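Local coordinates for protein HupZ (PDB 5ESC) that degrades heme in vitro as a dimeric split-barrel enzyme and belongs to the pyridoxamine 5'-phosphate oxidase-like family of the FMN-binding clan, at residues K40-D49 with M101-V112. Numbering follows the deposited sequence. Where two conformers were deposited one is given.
Sequences KTFIYNENTD and MGVPKAVGIIHV
F42, Y44 and E46 pair with I110, G108 and A106 as the hydrogen-bonded pairs of two neighbouring antiparallel strands, 41-46 and 106-112. The F42–I110 pair is closed by I110 N to F42 O (2.8 Å) and the return bond from F42 N, and one further bond, from V112 N to K40 O, extends the pairing past T41. At the other end K105 and A106 both face E46 in a classic beta bulge: A106 N gives E46 O a bond of 3.1 Å, while that from K105 N is weak and bent.

Apolar packing differs on the two faces. Y44, its ring swung between its own backbone N and carbonyl carbon (chi1 80°), lies over G108, with CE1 3.5 Å from G108 CA, and takes I110 CD1 at its edge. V112 CG2 meets the edge of the F42 ring, 3.6 Å from CD2. On the reverse face T41 CG2 and I109 CG2 run side by side, and I43 reaches I109 and V107.

Among the polar groups, Y44 OH donates to E46 OE2 (2.7 Å), and E46 OE1 accepts from both N and OG1 of T48, which fixes the carboxylate at the strand end. A water joins N45 ND2, which also bonds A93 O of helix 88-97, to N47 OD1 and G102 O, tying the 101-105 loop to the strand; N47 ND2 adds a weak bond to M101 SD (3.4 Å).

Within the split-barrel sheet, strand 106-117 lies between 41-46 and 73-84. Helix 51-59 covers Y44 and E46, whereas helix 88-97 packs against I43, N45 and I109.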
ATOM      1  N   LYS A  40       9.216  -3.982 -18.275  1.00 14.81           N
ATOM      2  CA  LYS A  40       8.432  -2.784 -17.903  1.00 15.58           C
ATOM      3  C   LYS A  40       6.936  -3.011 -17.683  1.00 13.11           C
ATOM      4  O   LYS A  40       6.184  -2.041 -17.654  1.00 14.11           O
ATOM      5  CB  LYS A  40       8.594  -1.616 -18.885  1.00 20.29           C
ATOM      6  CG  LYS A  40       8.496  -1.995 -20.286  1.00 24.94           C
ATOM      7  CD  LYS A  40       9.150  -1.014 -21.257  1.00 29.74           C
ATOM      8  CE  LYS A  40      10.315  -0.264 -20.709  1.00 36.44           C
ATOM      9  NZ  LYS A  40      10.999   0.445 -21.864  1.00 41.30           N
ATOM     10  N   THR A  41       6.538  -4.251 -17.428  1.00 11.88           N
ATOM     11  CA  THR A  41       5.111  -4.584 -17.385  1.00 12.69           C
ATOM     12  C   THR A  41       4.889  -5.596 -16.288  1.00 11.67           C
ATOM     13  O   THR A  41       5.616  -6.556 -16.233  1.00 10.51           O
ATOM     14  CB  THR A  41       4.649  -5.154 -18.726  1.00 13.95           C
ATOM     15  OG1 THR A  41       5.177  -4.345 -19.768  1.00 16.16           O
ATOM     16  CG2 THR A  41       3.042  -5.214 -18.848  1.00 13.17           C
ATOM     17  N   PHE A  42       3.887  -5.387 -15.457  1.00 10.60           N
ATOM     18  CA  PHE A  42       3.437  -6.396 -14.521  1.00 10.16           C
ATOM     19  C   PHE A  42       2.078  -6.827 -14.998  1.00  9.50           C
ATOM     20  O   PHE A  42       1.376  -6.066 -15.715  1.00 10.40           O
ATOM     21  CB  PHE A  42       3.206  -5.836 -13.120  1.00 11.24           C
ATOM     22  CG  PHE A  42       4.423  -5.519 -12.324  1.00 13.02           C
ATOM     23  CD1 PHE A  42       4.973  -6.454 -11.426  1.00 13.13           C
ATOM     24  CD2 PHE A  42       5.026  -4.253 -12.415  1.00 14.68           C
ATOM     25  CE1 PHE A  42       6.048  -6.141 -10.664  1.00 12.99           C
ATOM     26  CE2 PHE A  42       6.141  -3.955 -11.648  1.00 15.25           C
ATOM     27  CZ  PHE A  42       6.637  -4.880 -10.750  1.00 12.39           C
ATOM     28  N   ILE A  43       1.634  -8.021 -14.624  1.00  9.32           N
ATOM     29  CA  ILE A  43       0.276  -8.415 -14.817  1.00  9.71           C
ATOM     30  C   ILE A  43      -0.207  -8.949 -13.475  1.00 10.79           C
ATOM     31  O   ILE A  43       0.636  -9.355 -12.651  1.00  9.75           O
ATOM     32  CB  ILE A  43       0.013  -9.443 -15.978  1.00  9.05           C
ATOM     33  CG1 ILE A  43       0.850 -10.765 -15.890  1.00 10.62           C
ATOM     34  CG2 ILE A  43       0.176  -8.752 -17.387  1.00  7.40           C
ATOM     35  CD1 ILE A  43       0.269 -11.888 -16.658  1.00 12.58           C
ATOM     36  N   TYR A  44      -1.516  -8.994 -13.269  1.00 11.25           N
ATOM     37  CA  TYR A  44      -2.096  -9.661 -12.109  1.00 12.09           C
ATOM     38  C   TYR A  44      -3.422 -10.288 -12.519  1.00 12.53           C
ATOM     39  O   TYR A  44      -4.021  -9.846 -13.478  1.00 12.77           O
ATOM     40  CB  TYR A  44      -2.246  -8.729 -10.866  1.00 11.79           C
ATOM     41  CG  TYR A  44      -3.458  -7.794 -10.853  1.00 13.12           C
ATOM     42  CD1 TYR A  44      -3.390  -6.539 -11.403  1.00 14.10           C
ATOM     43  CD2 TYR A  44      -4.658  -8.187 -10.277  1.00 12.94           C
ATOM     44  CE1 TYR A  44      -4.492  -5.661 -11.396  1.00 15.12           C
ATOM     45  CE2 TYR A  44      -5.787  -7.295 -10.260  1.00 12.78           C
ATOM     46  CZ  TYR A  44      -5.669  -6.043 -10.827  1.00 16.23           C
ATOM     47  OH  TYR A  44      -6.684  -5.120 -10.840  1.00 16.48           O
ATOM     48  N   ASN A  45      -3.883 -11.289 -11.808  1.00 11.61           N
ATOM     49  CA  ASN A  45      -5.197 -11.882 -12.085  1.00 11.73           C
ATOM     50  C   ASN A  45      -6.309 -11.138 -11.300  1.00 12.31           C
ATOM     51  O   ASN A  45      -6.213 -11.078 -10.076  1.00 13.55           O
ATOM     52  CB  ASN A  45      -5.160 -13.333 -11.652  1.00 12.24           C
ATOM     53  CG  ASN A  45      -4.535 -14.206 -12.642  1.00 14.21           C
ATOM     54  OD1 ASN A  45      -3.476 -13.894 -13.135  1.00 13.67           O
ATOM     55  ND2 ASN A  45      -5.181 -15.358 -12.956  1.00 12.19           N
ATOM     56  N   GLU A  46      -7.312 -10.572 -11.962  1.00 12.05           N
ATOM     57  CA  GLU A  46      -8.334  -9.787 -11.313  1.00 14.73           C
ATOM     58  C   GLU A  46      -9.513 -10.728 -11.156  1.00 15.74           C
ATOM     59  O   GLU A  46     -10.109 -11.106 -12.141  1.00 15.18           O
ATOM     60  CB  GLU A  46      -8.785  -8.629 -12.195  1.00 15.38           C
ATOM     61  CG  GLU A  46      -9.902  -7.822 -11.572  1.00 20.14           C
ATOM     62  CD  GLU A  46      -9.620  -7.437 -10.131  1.00 21.36           C
ATOM     63  OE1 GLU A  46     -10.062  -8.193  -9.250  1.00 16.95           O
ATOM     64  OE2 GLU A  46      -8.884  -6.408  -9.892  1.00 20.49           O
ATOM     65  N   ASN A  47      -9.870 -11.081  -9.955  1.00 18.07           N
ATOM     66  CA  ASN A  47     -10.938 -12.061  -9.735  1.00 19.64           C
ATOM     67  C   ASN A  47     -12.187 -11.364  -9.225  1.00 21.87           C
ATOM     68  O   ASN A  47     -13.168 -12.016  -8.890  1.00 22.10           O
ATOM     69  CB  ASN A  47     -10.472 -13.096  -8.715  1.00 20.54           C
ATOM     70  CG  ASN A  47      -9.297 -13.937  -9.210  1.00 22.05           C
ATOM     71  OD1 ASN A  47      -9.193 -14.209 -10.403  1.00 24.68           O
ATOM     72  ND2 ASN A  47      -8.362 -14.270  -8.314  1.00 23.80           N
ATOM     73  N   THR A  48     -12.160 -10.041  -9.138  1.00 20.81           N
ATOM     74  CA  THR A  48     -13.218  -9.310  -8.463  1.00 21.96           C
ATOM     75  C   THR A  48     -13.714  -8.145  -9.361  1.00 22.58           C
ATOM     76  O   THR A  48     -13.173  -7.881 -10.449  1.00 18.06           O
ATOM     77  CB  THR A  48     -12.661  -8.694  -7.120  1.00 24.62           C
ATOM     78  OG1 THR A  48     -11.828  -7.545  -7.423  1.00 25.87           O
ATOM     79  CG2 THR A  48     -11.825  -9.698  -6.317  1.00 23.96           C
ATOM     80  N   ASP A  49     -14.772  -7.467  -8.881  1.00 22.43           N
ATOM     81  CA  ASP A  49     -15.074  -6.119  -9.401  0.50 22.59           C
ATOM     82  C   ASP A  49     -14.884  -5.114  -8.294  1.00 21.76           C
ATOM     83  O   ASP A  49     -15.666  -4.197  -8.122  1.00 23.87           O
ATOM     84  CB  ASP A  49     -16.429  -5.944 -10.148  0.50 24.39           C
ATOM     85  CG  ASP A  49     -16.293  -6.165 -11.659  0.50 24.80           C
ATOM     86  OD1 ASP A  49     -16.214  -7.359 -12.021  0.50 30.13           O
ATOM     87  OD2 ASP A  49     -16.230  -5.194 -12.464  0.50 20.90           O
ATOM     88  N   MET A 101      -5.809 -20.663  -8.336  1.00 31.82           N
ATOM     89  CA  MET A 101      -7.002 -19.944  -7.857  1.00 29.92           C
ATOM     90  C   MET A 101      -8.111 -20.159  -8.855  1.00 25.33           C
ATOM     91  O   MET A 101      -7.935 -20.910  -9.786  1.00 29.84           O
ATOM     92  CB  MET A 101      -6.628 -18.453  -7.643  1.00 31.57           C
ATOM     93  CG  MET A 101      -5.837 -17.855  -8.798  1.00 28.70           C
ATOM     94  SD  MET A 101      -5.455 -16.088  -8.590  1.00 27.56           S
ATOM     95  CE  MET A 101      -4.294 -16.123  -7.239  1.00 27.62           C
ATOM     96  N   GLY A 102      -9.256 -19.528  -8.701  1.00 26.43           N
ATOM     97  CA  GLY A 102     -10.329 -19.568  -9.729  1.00 25.62           C
ATOM     98  C   GLY A 102      -9.947 -18.880 -11.072  1.00 25.52           C
ATOM     99  O   GLY A 102      -8.879 -18.262 -11.220  1.00 20.32           O
ATOM    100  N   VAL A 103     -10.820 -19.044 -12.036  1.00 22.63           N
ATOM    101  CA  VAL A 103     -10.680 -18.470 -13.370  1.00 22.83           C
ATOM    102  C   VAL A 103     -10.725 -16.933 -13.256  1.00 19.40           C
ATOM    103  O   VAL A 103     -11.617 -16.395 -12.635  1.00 16.95           O
ATOM    104  CB  VAL A 103     -11.808 -18.897 -14.277  1.00 23.10           C
ATOM    105  CG1 VAL A 103     -11.541 -18.435 -15.706  1.00 21.69           C
ATOM    106  CG2 VAL A 103     -11.970 -20.436 -14.207  1.00 27.78           C
ATOM    107  N   PRO A 104      -9.757 -16.233 -13.865  1.00 16.48           N
ATOM    108  CA  PRO A 104      -9.873 -14.768 -13.642  1.00 14.70           C
ATOM    109  C   PRO A 104     -11.069 -14.170 -14.333  1.00 13.72           C
ATOM    110  O   PRO A 104     -11.375 -14.578 -15.401  1.00 16.57           O
ATOM    111  CB  PRO A 104      -8.552 -14.207 -14.228  1.00 12.91           C
ATOM    112  CG  PRO A 104      -8.152 -15.226 -15.198  1.00 13.43           C
ATOM    113  CD  PRO A 104      -8.593 -16.581 -14.676  1.00 16.27           C
ATOM    114  N   LYS A 105     -11.658 -13.136 -13.787  1.00 13.14           N
ATOM    115  CA  LYS A 105     -12.620 -12.359 -14.518  1.00 13.47           C
ATOM    116  C   LYS A 105     -11.849 -11.473 -15.547  1.00 15.09           C
ATOM    117  O   LYS A 105     -12.347 -11.154 -16.611  1.00 14.15           O
ATOM    118  CB  LYS A 105     -13.346 -11.437 -13.564  1.00 15.27           C
ATOM    119  CG  LYS A 105     -14.385 -12.107 -12.691  1.00 18.22           C
ATOM    120  CD  LYS A 105     -15.143 -11.058 -11.832  1.00 24.89           C
ATOM    121  CE  LYS A 105     -16.479 -11.720 -11.338  1.00 30.08           C
ATOM    122  NZ  LYS A 105     -16.716 -11.594  -9.916  1.00 38.49           N
ATOM    123  N   ALA A 106     -10.633 -11.075 -15.221  1.00 14.30           N
ATOM    124  CA  ALA A 106      -9.888 -10.179 -16.145  1.00 13.77           C
ATOM    125  C   ALA A 106      -8.428 -10.245 -15.810  1.00 13.69           C
ATOM    126  O   ALA A 106      -8.058 -10.895 -14.833  1.00 11.71           O
ATOM    127  CB  ALA A 106     -10.423  -8.746 -16.027  1.00 14.19           C
ATOM    128  N   VAL A 107      -7.582  -9.561 -16.588  1.00 12.33           N
ATOM    129  CA  VAL A 107      -6.211  -9.399 -16.216  1.00 11.19           C
ATOM    130  C   VAL A 107      -5.898  -7.872 -16.071  1.00 10.11           C
ATOM    131  O   VAL A 107      -6.376  -7.077 -16.875  1.00 10.66           O
ATOM    132  CB  VAL A 107      -5.262 -10.077 -17.283  1.00 11.21           C
ATOM    133  CG1 VAL A 107      -5.414  -9.522 -18.718  1.00 10.88           C
ATOM    134  CG2 VAL A 107      -3.810 -10.104 -16.787  1.00 10.61           C
ATOM    135  N   GLY A 108      -5.156  -7.499 -15.058  1.00 10.08           N
ATOM    136  CA  GLY A 108      -4.697  -6.134 -14.854  1.00 10.03           C
ATOM    137  C   GLY A 108      -3.305  -6.072 -15.481  1.00  9.93           C
ATOM    138  O   GLY A 108      -2.509  -6.978 -15.270  1.00  8.89           O
ATOM    139  N   ILE A 109      -2.960  -5.003 -16.208  1.00 10.29           N
ATOM    140  CA  ILE A 109      -1.688  -4.953 -16.871  1.00  8.54           C
ATOM    141  C   ILE A 109      -1.103  -3.597 -16.478  1.00  9.09           C
ATOM    142  O   ILE A 109      -1.821  -2.593 -16.688  1.00 11.74           O
ATOM    143  CB  ILE A 109      -1.884  -4.953 -18.324  1.00  8.50           C
ATOM    144  CG1 ILE A 109      -2.394  -6.301 -18.824  1.00  7.74           C
ATOM    145  CG2 ILE A 109      -0.515  -4.821 -19.075  1.00  9.07           C
ATOM    146  CD1 ILE A 109      -3.436  -6.004 -19.847  1.00  8.42           C
ATOM    147  N   ILE A 110       0.090  -3.547 -15.907  1.00  8.79           N
ATOM    148  CA  ILE A 110       0.600  -2.303 -15.357  1.00 10.08           C
ATOM    149  C   ILE A 110       1.788  -1.973 -16.240  1.00 10.74           C
ATOM    150  O   ILE A 110       2.712  -2.733 -16.269  1.00 11.79           O
ATOM    151  CB  ILE A 110       1.036  -2.444 -13.922  1.00 10.79           C
ATOM    152  CG1 ILE A 110      -0.147  -2.694 -12.949  1.00 13.16           C
ATOM    153  CG2 ILE A 110       1.718  -1.228 -13.351  1.00 13.78           C
ATOM    154  CD1 ILE A 110      -0.802  -4.023 -13.059  1.00 16.33           C
ATOM    155  N   HIS A 111       1.751  -0.801 -16.829  1.00 11.44           N
ATOM    156  CA  HIS A 111       2.853  -0.241 -17.641  1.00 12.47           C
ATOM    157  C   HIS A 111       3.708   0.635 -16.741  1.00 12.67           C
ATOM    158  O   HIS A 111       3.311   1.721 -16.335  1.00 13.72           O
ATOM    159  CB  HIS A 111       2.278   0.534 -18.817  1.00 11.97           C
ATOM    160  CG  HIS A 111       1.350  -0.282 -19.662  1.00 12.33           C
ATOM    161  ND1 HIS A 111       1.794  -1.246 -20.526  1.00 13.91           N
ATOM    162  CD2 HIS A 111       0.001  -0.301 -19.755  1.00 14.87           C
ATOM    163  CE1 HIS A 111       0.773  -1.811 -21.129  1.00 14.76           C
ATOM    164  NE2 HIS A 111      -0.330  -1.268 -20.671  1.00 15.40           N
ATOM    165  N   VAL A 112       4.860   0.120 -16.397  1.00 14.00           N
ATOM    166  CA  VAL A 112       5.728   0.752 -15.475  1.00 14.75           C
ATOM    167  C   VAL A 112       6.413   1.979 -16.105  1.00 15.08           C
ATOM    168  O   VAL A 112       6.990   1.895 -17.193  1.00 14.43           O
ATOM    169  CB  VAL A 112       6.753  -0.218 -14.905  1.00 14.72           C
ATOM    170  CG1 VAL A 112       7.808   0.540 -14.097  1.00 15.98           C
ATOM    171  CG2 VAL A 112       6.075  -1.228 -14.027  1.00 15.58           C
TER
HETATM  172  O   HOH W   1       4.619  -1.668 -20.453  1.00 15.32           O
HETATM  173  O   HOH W   2      -7.511 -15.977 -11.429  1.00 12.73           O